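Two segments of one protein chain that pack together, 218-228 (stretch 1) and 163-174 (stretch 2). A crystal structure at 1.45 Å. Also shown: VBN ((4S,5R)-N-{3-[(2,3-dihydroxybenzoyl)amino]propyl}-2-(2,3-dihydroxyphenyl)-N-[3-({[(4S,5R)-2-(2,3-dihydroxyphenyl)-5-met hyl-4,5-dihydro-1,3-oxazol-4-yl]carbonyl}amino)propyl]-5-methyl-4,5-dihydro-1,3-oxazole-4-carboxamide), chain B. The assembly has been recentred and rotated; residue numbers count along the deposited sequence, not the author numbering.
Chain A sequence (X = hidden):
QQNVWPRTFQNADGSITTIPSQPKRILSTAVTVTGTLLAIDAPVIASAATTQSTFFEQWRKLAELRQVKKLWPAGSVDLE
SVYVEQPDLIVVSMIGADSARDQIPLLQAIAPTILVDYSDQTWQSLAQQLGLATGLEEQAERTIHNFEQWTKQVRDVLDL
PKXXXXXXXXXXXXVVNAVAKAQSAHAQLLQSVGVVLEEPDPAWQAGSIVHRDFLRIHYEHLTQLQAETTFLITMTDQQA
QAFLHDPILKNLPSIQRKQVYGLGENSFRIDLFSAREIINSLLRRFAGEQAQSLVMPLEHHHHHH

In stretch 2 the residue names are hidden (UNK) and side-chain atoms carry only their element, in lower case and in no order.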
ATOM      1  N   HIS A 218       5.163 -13.070 -16.937  1.00 18.33           N
ATOM      2  CA  HIS A 218       6.400 -13.154 -17.706  1.00 19.49           C
ATOM      3  C   HIS A 218       6.671 -11.797 -18.347  1.00 21.66           C
ATOM      4  O   HIS A 218       5.737 -11.087 -18.758  1.00 19.59           O
ATOM      5  CB  HIS A 218       6.330 -14.226 -18.786  1.00 21.42           C
ATOM      6  CG  HIS A 218       6.221 -15.620 -18.256  1.00 24.70           C
ATOM      7  ND1 HIS A 218       5.806 -16.677 -19.036  1.00 30.42           N
ATOM      8  CD2 HIS A 218       6.473 -16.134 -17.031  1.00 25.95           C
ATOM      9  CE1 HIS A 218       5.808 -17.784 -18.315  1.00 32.89           C
ATOM     10  NE2 HIS A 218       6.204 -17.481 -17.093  1.00 29.52           N
ATOM     11  N   TYR A 219       7.953 -11.452 -18.416  1.00 21.10           N
ATOM     12  CA  TYR A 219       8.420 -10.183 -18.954  1.00 22.03           C
ATOM     13  C   TYR A 219       7.796  -9.832 -20.300  1.00 21.88           C
ATOM     14  O   TYR A 219       7.393  -8.688 -20.513  1.00 21.14           O
ATOM     15  CB  TYR A 219       9.934 -10.250 -19.109  1.00 21.24           C
ATOM     16  CG  TYR A 219      10.556  -9.104 -19.873  1.00 19.42           C
ATOM     17  CD1 TYR A 219      11.090  -9.307 -21.139  1.00 19.26           C
ATOM     18  CD2 TYR A 219      10.612  -7.826 -19.336  1.00 17.98           C
ATOM     19  CE1 TYR A 219      11.683  -8.282 -21.843  1.00 21.94           C
ATOM     20  CE2 TYR A 219      11.194  -6.780 -20.040  1.00 19.95           C
ATOM     21  CZ  TYR A 219      11.714  -7.018 -21.297  1.00 20.87           C
ATOM     22  OH  TYR A 219      12.316  -6.012 -22.004  1.00 22.88           O
ATOM     23  N   GLU A 220       7.730 -10.810 -21.195  1.00 19.46           N
ATOM     24  CA  GLU A 220       7.232 -10.580 -22.557  1.00 21.75           C
ATOM     25  C   GLU A 220       5.844  -9.943 -22.595  1.00 21.30           C
ATOM     26  O   GLU A 220       5.512  -9.214 -23.534  1.00 22.55           O
ATOM     27  CB  GLU A 220       7.202 -11.879 -23.381  1.00 26.44           C
ATOM     28  CG  GLU A 220       8.564 -12.384 -23.801  1.00 31.80           C
ATOM     29  CD  GLU A 220       9.401 -12.798 -22.618  1.00 39.34           C
ATOM     30  OE1 GLU A 220       8.822 -13.371 -21.665  1.00 36.35           O
ATOM     31  OE2 GLU A 220      10.628 -12.547 -22.645  1.00 41.36           O
ATOM     32  N   HIS A 221       5.011 -10.232 -21.600  1.00 17.78           N
ATOM     33  CA  HIS A 221       3.660  -9.666 -21.593  1.00 19.25           C
ATOM     34  C   HIS A 221       3.639  -8.142 -21.477  1.00 18.73           C
ATOM     35  O   HIS A 221       2.636  -7.512 -21.838  1.00 20.46           O
ATOM     36  CB  HIS A 221       2.791 -10.287 -20.494  1.00 22.58           C
ATOM     37  CG  HIS A 221       2.417 -11.717 -20.744  1.00 24.21           C
ATOM     38  ND1 HIS A 221       1.658 -12.117 -21.823  1.00 25.19           N
ATOM     39  CD2 HIS A 221       2.683 -12.841 -20.035  1.00 24.82           C
ATOM     40  CE1 HIS A 221       1.482 -13.427 -21.775  1.00 25.58           C
ATOM     41  NE2 HIS A 221       2.095 -13.890 -20.699  1.00 25.22           N
ATOM     42  N   LEU A 222       4.706  -7.553 -20.938  1.00 20.97           N
ATOM     43  CA  LEU A 222       4.797  -6.094 -20.876  1.00 19.84           C
ATOM     44  C   LEU A 222       4.630  -5.456 -22.246  1.00 21.57           C
ATOM     45  O   LEU A 222       4.080  -4.354 -22.363  1.00 21.09           O
ATOM     46  CB  LEU A 222       6.129  -5.639 -20.266  1.00 18.90           C
ATOM     47  CG  LEU A 222       6.355  -5.847 -18.762  1.00 17.61           C
ATOM     48  CD1 LEU A 222       7.755  -5.382 -18.412  1.00 20.00           C
ATOM     49  CD2 LEU A 222       5.304  -5.106 -17.922  1.00 17.31           C
ATOM     50  N   THR A 223       5.083  -6.146 -23.290  1.00 19.72           N
ATOM     51  CA  THR A 223       4.957  -5.604 -24.644  1.00 21.42           C
ATOM     52  C   THR A 223       3.510  -5.491 -25.101  1.00 22.58           C
ATOM     53  O   THR A 223       3.234  -4.810 -26.075  1.00 23.89           O
ATOM     54  CB  THR A 223       5.700  -6.446 -25.697  1.00 22.58           C
ATOM     55  OG1 THR A 223       5.072  -7.729 -25.821  1.00 21.32           O
ATOM     56  CG2 THR A 223       7.175  -6.610 -25.335  1.00 21.33           C
ATOM     57  N   GLN A 224       2.597  -6.159 -24.391  1.00 22.85           N
ATOM     58  CA  GLN A 224       1.191  -6.204 -24.793  1.00 23.65           C
ATOM     59  C   GLN A 224       0.335  -5.143 -24.115  1.00 22.50           C
ATOM     60  O   GLN A 224      -0.857  -5.026 -24.419  1.00 22.45           O
ATOM     61  CB  GLN A 224       0.620  -7.600 -24.539  1.00 25.67           C
ATOM     62  CG  GLN A 224       1.355  -8.683 -25.331  1.00 28.18           C
ATOM     63  CD  GLN A 224       0.885 -10.094 -24.996  1.00 31.10           C
ATOM     64  OE1 GLN A 224       1.069 -10.573 -23.886  1.00 30.69           O
ATOM     65  NE2 GLN A 224       0.291 -10.769 -25.978  1.00 34.30           N
ATOM     66  N   LEU A 225       0.935  -4.359 -23.223  1.00 20.11           N
ATOM     67  CA  LEU A 225       0.186  -3.300 -22.539  1.00 21.51           C
ATOM     68  C   LEU A 225      -0.259  -2.218 -23.528  1.00 24.86           C
ATOM     69  O   LEU A 225       0.501  -1.807 -24.406  1.00 25.66           O
ATOM     70  CB  LEU A 225       1.017  -2.710 -21.393  1.00 20.82           C
ATOM     71  CG  LEU A 225       1.288  -3.683 -20.249  1.00 24.57           C
ATOM     72  CD1 LEU A 225       2.351  -3.131 -19.299  1.00 25.25           C
ATOM     73  CD2 LEU A 225       0.003  -3.975 -19.500  1.00 24.04           C
ATOM     74  N   GLN A 226      -1.500  -1.758 -23.402  1.00 25.07           N
ATOM     75  CA  GLN A 226      -2.032  -0.845 -24.408  1.00 28.49           C
ATOM     76  C   GLN A 226      -2.177   0.608 -23.957  1.00 26.72           C
ATOM     77  O   GLN A 226      -2.375   1.500 -24.791  1.00 26.98           O
ATOM     78  CB  GLN A 226      -3.371  -1.355 -24.951  1.00 30.73           C
ATOM     79  CG  GLN A 226      -3.312  -2.731 -25.612  1.00 36.86           C
ATOM     80  CD  GLN A 226      -2.725  -2.705 -27.022  1.00 42.57           C
ATOM     81  OE1 GLN A 226      -2.995  -3.596 -27.833  1.00 46.55           O
ATOM     82  NE2 GLN A 226      -1.925  -1.687 -27.318  1.00 41.04           N
ATOM     83  N   ALA A 227      -2.081   0.853 -22.656  1.00 21.92           N
ATOM     84  CA  ALA A 227      -2.331   2.200 -22.154  1.00 25.77           C
ATOM     85  C   ALA A 227      -1.324   3.223 -22.677  1.00 25.48           C
ATOM     86  O   ALA A 227      -0.140   2.929 -22.905  1.00 23.36           O
ATOM     87  CB  ALA A 227      -2.395   2.224 -20.626  1.00 21.92           C
ATOM     88  N   GLU A 228      -1.825   4.438 -22.843  1.00 24.50           N
ATOM     89  CA  GLU A 228      -1.061   5.554 -23.364  1.00 26.58           C
ATOM     90  C   GLU A 228      -0.116   6.143 -22.326  1.00 24.81           C
ATOM     91  O   GLU A 228       0.768   6.930 -22.664  1.00 24.85           O
ATOM     92  CB  GLU A 228      -2.015   6.643 -23.853  1.00 28.19           C
ATOM     93  CG  GLU A 228      -2.915   6.208 -25.003  1.00 30.21           C
ATOM     94  CD  GLU A 228      -4.318   5.757 -24.584  1.00 29.70           C
ATOM     95  OE1 GLU A 228      -4.517   5.204 -23.472  1.00 27.23           O
ATOM     96  OE2 GLU A 228      -5.245   5.954 -25.403  1.00 32.69           O
ATOM     97  N   UNK A 163      -6.840   9.093 -22.565  1.00 26.82           N
ATOM     98  CA  UNK A 163      -6.839   7.641 -22.574  1.00 24.88           C
ATOM     99  C   UNK A 163      -6.687   7.029 -21.196  1.00 25.85           C
ATOM    100  O   UNK A 163      -7.278   7.508 -20.233  1.00 28.08           O
ATOM    101  N   UNK A 164      -5.885   5.971 -21.108  1.00 20.62           N
ATOM    102  CA  UNK A 164      -5.771   5.194 -19.884  1.00 21.03           C
ATOM    103  C   UNK A 164      -4.325   5.080 -19.435  1.00 18.43           C
ATOM    104  O   UNK A 164      -3.408   5.454 -20.167  1.00 20.04           O
ATOM    105  n   UNK A 164      -7.542   1.524 -21.720  1.00 27.23           N
ATOM    106  n   UNK A 164      -8.182  -0.435 -20.705  1.00 29.39           N
ATOM    107  c   UNK A 164      -7.519   0.196 -21.665  1.00 29.28           C
ATOM    108  c   UNK A 164      -8.266   2.356 -20.765  1.00 26.01           C
ATOM    109  c   UNK A 164      -7.723   3.774 -20.712  1.00 23.38           C
ATOM    110  c   UNK A 164      -6.322   3.786 -20.100  1.00 23.97           C
ATOM    111  n   UNK A 164      -6.836  -0.497 -22.563  1.00 29.57           N
ATOM    112  N   UNK A 165      -4.149   4.572 -18.224  1.00 16.92           N
ATOM    113  CA  UNK A 165      -2.813   4.339 -17.681  1.00 18.16           C
ATOM    114  C   UNK A 165      -2.710   2.954 -17.085  1.00 19.09           C
ATOM    115  O   UNK A 165      -3.682   2.421 -16.559  1.00 18.85           O
ATOM    116  c   UNK A 165      -2.481   5.381 -16.617  1.00 22.39           C
ATOM    117  N   UNK A 166      -1.511   2.373 -17.145  1.00 17.08           N
ATOM    118  CA  UNK A 166      -1.226   1.180 -16.354  1.00 17.55           C
ATOM    119  C   UNK A 166      -0.224   1.503 -15.247  1.00 17.38           C
ATOM    120  O   UNK A 166       0.406   2.554 -15.261  1.00 19.06           O
ATOM    121  c   UNK A 166       0.341   0.412 -18.191  1.00 16.40           C
ATOM    122  c   UNK A 166      -0.724   0.007 -17.219  1.00 16.67           C
ATOM    123  n   UNK A 166       0.151   0.043 -19.465  1.00 18.10           N
ATOM    124  o   UNK A 166       1.333   1.046 -17.823  1.00 20.91           O
ATOM    125  N   UNK A 167      -0.126   0.610 -14.274  1.00 15.71           N
ATOM    126  CA  UNK A 167       0.802   0.761 -13.168  1.00 15.88           C
ATOM    127  C   UNK A 167       1.652  -0.487 -13.118  1.00 15.83           C
ATOM    128  O   UNK A 167       1.136  -1.602 -12.994  1.00 16.25           O
ATOM    129  c   UNK A 167       0.064   0.930 -11.821  1.00 15.16           C
ATOM    130  c   UNK A 167       1.073   1.090 -10.685  1.00 18.00           C
ATOM    131  c   UNK A 167      -1.840   2.219 -10.696  1.00 16.73           C
ATOM    132  c   UNK A 167      -0.879   2.135 -11.892  1.00 16.25           C
ATOM    133  N   UNK A 168       2.965  -0.312 -13.210  1.00 15.92           N
ATOM    134  CA  UNK A 168       3.859  -1.438 -13.400  1.00 14.07           C
ATOM    135  C   UNK A 168       4.930  -1.491 -12.316  1.00 14.98           C
ATOM    136  O   UNK A 168       5.475  -0.464 -11.920  1.00 15.36           O
ATOM    137  c   UNK A 168       3.564  -1.337 -15.920  1.00 15.84           C
ATOM    138  c   UNK A 168       5.631  -2.410 -14.952  1.00 16.91           C
ATOM    139  c   UNK A 168       4.573  -1.319 -14.772  1.00 12.71           C
ATOM    140  N   UNK A 169       5.228  -2.702 -11.856  1.00 15.89           N
ATOM    141  CA  UNK A 169       6.430  -2.983 -11.068  1.00 14.60           C
ATOM    142  C   UNK A 169       7.441  -3.632 -12.004  1.00 15.97           C
ATOM    143  O   UNK A 169       7.275  -4.768 -12.429  1.00 15.77           O
ATOM    144  c   UNK A 169       6.097  -3.906  -9.901  1.00 13.62           C
ATOM    145  o   UNK A 169       7.256  -4.145  -9.110  1.00 15.63           O
ATOM    146  N   UNK A 170       8.484  -2.882 -12.336  1.00 16.53           N
ATOM    147  CA  UNK A 170       9.426  -3.279 -13.387  1.00 14.88           C
ATOM    148  C   UNK A 170      10.738  -3.802 -12.851  1.00 16.60           C
ATOM    149  O   UNK A 170      11.357  -3.179 -11.986  1.00 17.38           O
ATOM    150  c   UNK A 170       9.690  -2.078 -14.292  1.00 16.02           C
ATOM    151  c   UNK A 170      10.665  -2.311 -15.422  1.00 15.19           C
ATOM    152  o   UNK A 170      13.344  -2.839 -18.605  1.00 20.56           O
ATOM    153  c   UNK A 170      11.196  -3.256 -17.594  1.00 20.22           C
ATOM    154  c   UNK A 170      12.456  -2.670 -17.553  1.00 19.39           C
ATOM    155  c   UNK A 170      10.314  -3.078 -16.532  1.00 16.75           C
ATOM    156  c   UNK A 170      11.923  -1.708 -15.419  1.00 18.79           C
ATOM    157  c   UNK A 170      12.817  -1.887 -16.482  1.00 18.04           C
ATOM    158  N   UNK A 171      11.152  -4.946 -13.381  1.00 15.81           N
ATOM    159  CA  UNK A 171      12.434  -5.546 -13.019  1.00 16.92           C
ATOM    160  C   UNK A 171      13.268  -5.960 -14.216  1.00 20.41           C
ATOM    161  O   UNK A 171      14.295  -6.591 -14.042  1.00 19.70           O
ATOM    162  c   UNK A 171      12.238  -6.738 -12.091  1.00 21.21           C
ATOM    163  c   UNK A 171      11.423  -5.475  -8.796  1.00 29.20           C
ATOM    164  c   UNK A 171      10.325  -6.556 -10.356  1.00 28.57           C
ATOM    165  n   UNK A 171      12.251  -5.688  -9.804  1.00 30.51           N
ATOM    166  c   UNK A 171      11.589  -6.373 -10.799  1.00 25.98           C
ATOM    167  n   UNK A 171      10.249  -5.992  -9.107  1.00 28.87           N
ATOM    168  N   UNK A 172      12.820  -5.625 -15.419  1.00 18.67           N
ATOM    169  CA  UNK A 172      13.601  -5.855 -16.622  1.00 17.37           C
ATOM    170  C   UNK A 172      13.426  -7.216 -17.264  1.00 19.98           C
ATOM    171  O   UNK A 172      12.631  -8.030 -16.808  1.00 18.33           O
ATOM    172  N   UNK A 173      14.198  -7.475 -18.328  1.00 20.09           N
ATOM    173  CA  UNK A 173      14.100  -8.724 -19.093  1.00 21.76           C
ATOM    174  C   UNK A 173      14.436  -9.964 -18.268  1.00 21.90           C
ATOM    175  O   UNK A 173      15.216  -9.888 -17.316  1.00 20.79           O
ATOM    176  c   UNK A 173      15.230  -6.550 -18.841  1.00 20.45           C
ATOM    177  c   UNK A 173      15.768  -7.232 -20.050  1.00 24.82           C
ATOM    178  c   UNK A 173      15.174  -8.578 -20.186  1.00 25.54           C
ATOM    179  N   UNK A 174      13.855 -11.095 -18.650  1.00 21.41           N
ATOM    180  CA  UNK A 174      14.243 -12.384 -18.100  1.00 20.16           C
ATOM    181  C   UNK A 174      13.819 -12.594 -16.661  1.00 19.35           C
ATOM    182  O   UNK A 174      14.279 -13.528 -16.000  1.00 21.94           O
TER
HETATM  183  C   VBN B   1       9.490  -9.741  -4.043  1.00 20.18           C
HETATM  184  N   VBN B   1       7.815  -9.892  -2.148  1.00 17.13           N
HETATM  185  O   VBN B   1       8.813 -10.380  -4.778  1.00 19.18           O
HETATM  186  CA  VBN B   1       9.191  -9.664  -2.552  1.00 19.99           C
HETATM  187  CB  VBN B   1       9.946 -10.743  -1.689  1.00 21.71           C
HETATM  188  CAB VBN B   1      10.915  -2.201  -0.130  1.00 20.62           C
HETATM  189  OAC VBN B   1       7.610  -6.627  -8.205  1.00 20.17           O
HETATM  190  OAD VBN B   1      12.112  -6.572  -0.803  1.00 19.30           O
HETATM  191  OAF VBN B   1       4.684  -7.185  -2.974  1.00 15.06           O
HETATM  192  OAG VBN B   1       2.801 -11.406  -2.168  1.00 16.45           O
HETATM  193  OAH VBN B   1       5.519  -8.372  -0.301  1.00 14.35           O
HETATM  194  OAI VBN B   1       6.916  -7.870  -4.251  1.00 16.62           O
HETATM  195  OAJ VBN B   1       5.174 -10.120  -2.507  1.00 13.91           O
HETATM  196  OAK VBN B   1       7.674  -7.069  -1.319  1.00 14.83           O
HETATM  197  CAL VBN B   1       4.017  -5.619  -6.304  1.00 16.82           C
HETATM  198  CAM VBN B   1       5.243 -13.873  -0.812  1.00 20.99           C
HETATM  199  CAN VBN B   1       6.458  -6.171   2.543  1.00 14.64           C
HETATM  200  CAO VBN B   1       3.817  -6.023  -4.942  1.00 15.82           C
HETATM  201  CAP VBN B   1       4.004 -13.279  -1.189  1.00 18.90           C
HETATM  202  CAQ VBN B   1       5.716  -7.125   1.772  1.00 13.51           C
HETATM  203  CAR VBN B   1       5.221  -5.988  -7.009  1.00 18.33           C
HETATM  204  CAS VBN B   1       6.454 -13.198  -1.024  1.00 19.79           C
HETATM  205  CAT VBN B   1       7.621  -5.557   2.009  1.00 15.99           C
HETATM  206  CAU VBN B   1      10.730  -8.543  -6.975  1.00 20.51           C
HETATM  207  CAV VBN B   1      12.733  -7.609  -4.272  1.00 19.77           C
HETATM  208  CAW VBN B   1       9.296  -8.762  -7.488  1.00 18.84           C
HETATM  209  CAX VBN B   1      13.478  -6.627  -3.337  1.00 20.46           C
HETATM  210  CAY VBN B   1      11.188  -9.495  -5.869  1.00 18.93           C
HETATM  211  CAZ VBN B   1      11.624  -8.431  -3.594  1.00 18.41           C
HETATM  212  NBB VBN B   1       8.216  -8.224  -6.665  1.00 15.34           N
HETATM  213  NBC VBN B   1      12.581  -5.570  -2.872  1.00 20.29           N
HETATM  214  NBD VBN B   1       9.485  -5.183  -1.232  1.00 18.28           N
HETATM  215  OBF VBN B   1       9.916  -4.284   0.889  1.00 16.84           O
HETATM  216  CBG VBN B   1       7.402  -7.138  -7.160  1.00 19.44           C
HETATM  217  CBH VBN B   1      11.921  -5.670  -1.567  1.00 19.50           C
HETATM  218  CBJ VBN B   1       7.716 -11.318  -1.982  1.00 18.37           C
HETATM  219  CBK VBN B   1       4.822  -6.793  -4.287  1.00 15.62           C
HETATM  220  CBL VBN B   1       3.987 -12.006  -1.788  1.00 16.86           C
HETATM  221  CBM VBN B   1       6.160  -7.432   0.489  1.00 13.84           C
HETATM  222  CBN VBN B   1       5.960  -7.150  -4.951  1.00 16.50           C
HETATM  223  CBO VBN B   1       5.147 -11.376  -1.985  1.00 15.74           C
HETATM  224  CBP VBN B   1       7.283  -6.837  -0.021  1.00 14.65           C
HETATM  225  CBQ VBN B   1       6.165  -6.725  -6.371  1.00 18.60           C
HETATM  226  CBR VBN B   1       6.423 -11.978  -1.570  1.00 17.09           C
HETATM  227  CBS VBN B   1       8.029  -5.845   0.760  1.00 15.58           C
HETATM  228  CBU VBN B   1      10.978  -3.712   0.009  1.00 18.19           C
HETATM  229  CBW VBN B   1       9.311  -5.321   0.180  1.00 17.56           C
HETATM  230  CBX VBN B   1      10.843  -4.626  -1.309  1.00 18.78           C
HETATM  231  NBY VBN B   1      10.747  -9.167  -4.510  1.00 20.43           N
HETATM  232  OG1 VBN B   1       8.952 -11.851  -1.559  1.00 21.39           O
HETATM  233  CG2 VBN B   1      10.683 -10.285  -0.440  1.00 23.10           C
HETATM  234  O   HOH W   1      -5.809   2.189 -23.747  1.00 34.50           O
HETATM  235  O   HOH W   2       1.508   0.884 -22.124  1.00 25.49           O
HETATM  236  O   HOH W   3      12.882 -12.243 -21.078  1.00 35.23           O

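Position 163 has no side-chain atoms. An ideal CB there would fall 2.3 Å from Glu-228 CD, and phi/psi of 93/-139 would also jam it against the preceding carbonyl. This is Gly-163.

Position 164 carries three carbons, a nitrogen, then a carbon bearing two more nitrogens, and it lies against Gln-226 and Glu-228: Arg-164. Its backbone makes the direct hydrogen bond of the contact, Arg-164 N to Glu-228 OE1 at 2.8 Å and a nearly straight 174°. The side chain joins in through water 1, which accepts from Arg-164 NE at 2.7 Å and donates to Glu-228 OE1 at 3.3 Å, while Gln-226 CB lies at the guanidinium edge.

Position 165 has one carbon, pointing away from stretch 1, and is Ala-165. Its backbone is what matters here: Ala-227 CB sits 3.6 Å from Ala-165 C, and with the CA atoms of Ala-165 and Ala-227 5.0 Å apart, the two stretches run close.

Position 166 shows two carbons, the second carrying one oxygen and one nitrogen, and the nitrogen touches Leu-225 and Ala-227. A carboxylate would carry two oxygens, so this is Asn-166. Its ND2 lies 3.5 Å from both Leu-225 CB and Ala-227 CB, yet it is not stranded among carbons: it donates to water 2 at 3.1 Å from ND2, and that water donates to Ala-227 O at 2.7 Å from its oxygen.

Position 167 has four carbons, forked at the first, with one arm two carbons long: Ile-167. It points away and touches nothing on stretch 1, as strand alternation predicts.

Position 168 has one carbon bearing two more, turned toward stretch 1, and its fork meets two leucines: Val-168. CG1 is 4.0 Å from Leu-222 CD2 and CG2 is 4.0 Å from Leu-225 CD1.

Position 169 holds a carbon and then an oxygen, again pointing away. It is Ser-169, whose OG donates to VBN OAC at 2.7 Å.

Position 170 has one carbon and a six-carbon ring bearing an oxygen, and the ring touches Leu-222 and Tyr-219: Tyr-170. The ring edge receives Leu-222 CD1, 3.9 Å from Tyr-170 CD1, and its CE1 lies 4.3 Å from Tyr-219 CE2.

Position 171 has one carbon and a five-membered ring of three carbons and two nitrogens, out of contact with stretch 1. This is His-171; its NE2 donates to VBN OAC at 2.9 Å.

Position 172 lacks a side chain; its carbonyl O approaches Tyr-219 CD2 to 3.2 Å. Phi/psi of 88/-176 calls for glycine: Gly-172.

Position 173 closes three carbons onto its own nitrogen and lies over a face of the Tyr-219 ring: Pro-173. Its CA stands 3.4 Å from the ring centroid, only 2° off the normal, a CH-pi contact.

Position 174, bare and at positive phi, has its N near Tyr-219 CB and is Gly-174. Gly-174 N donates weakly to water 3, which in turn donates to Glu-220 OE2.

The contact reads as a strand with two duties: Asn-166 and Val-168 face stretch 1, while Ser-169, turned away, serves the ligand. Leucines pack the middle, Tyr-219 lies against Pro-173 at one end, and Glu-228 grips the backbone NH of Arg-164 beside a glycine at the other.

Stretch 2 (163-174) GRANIVSYHGPG
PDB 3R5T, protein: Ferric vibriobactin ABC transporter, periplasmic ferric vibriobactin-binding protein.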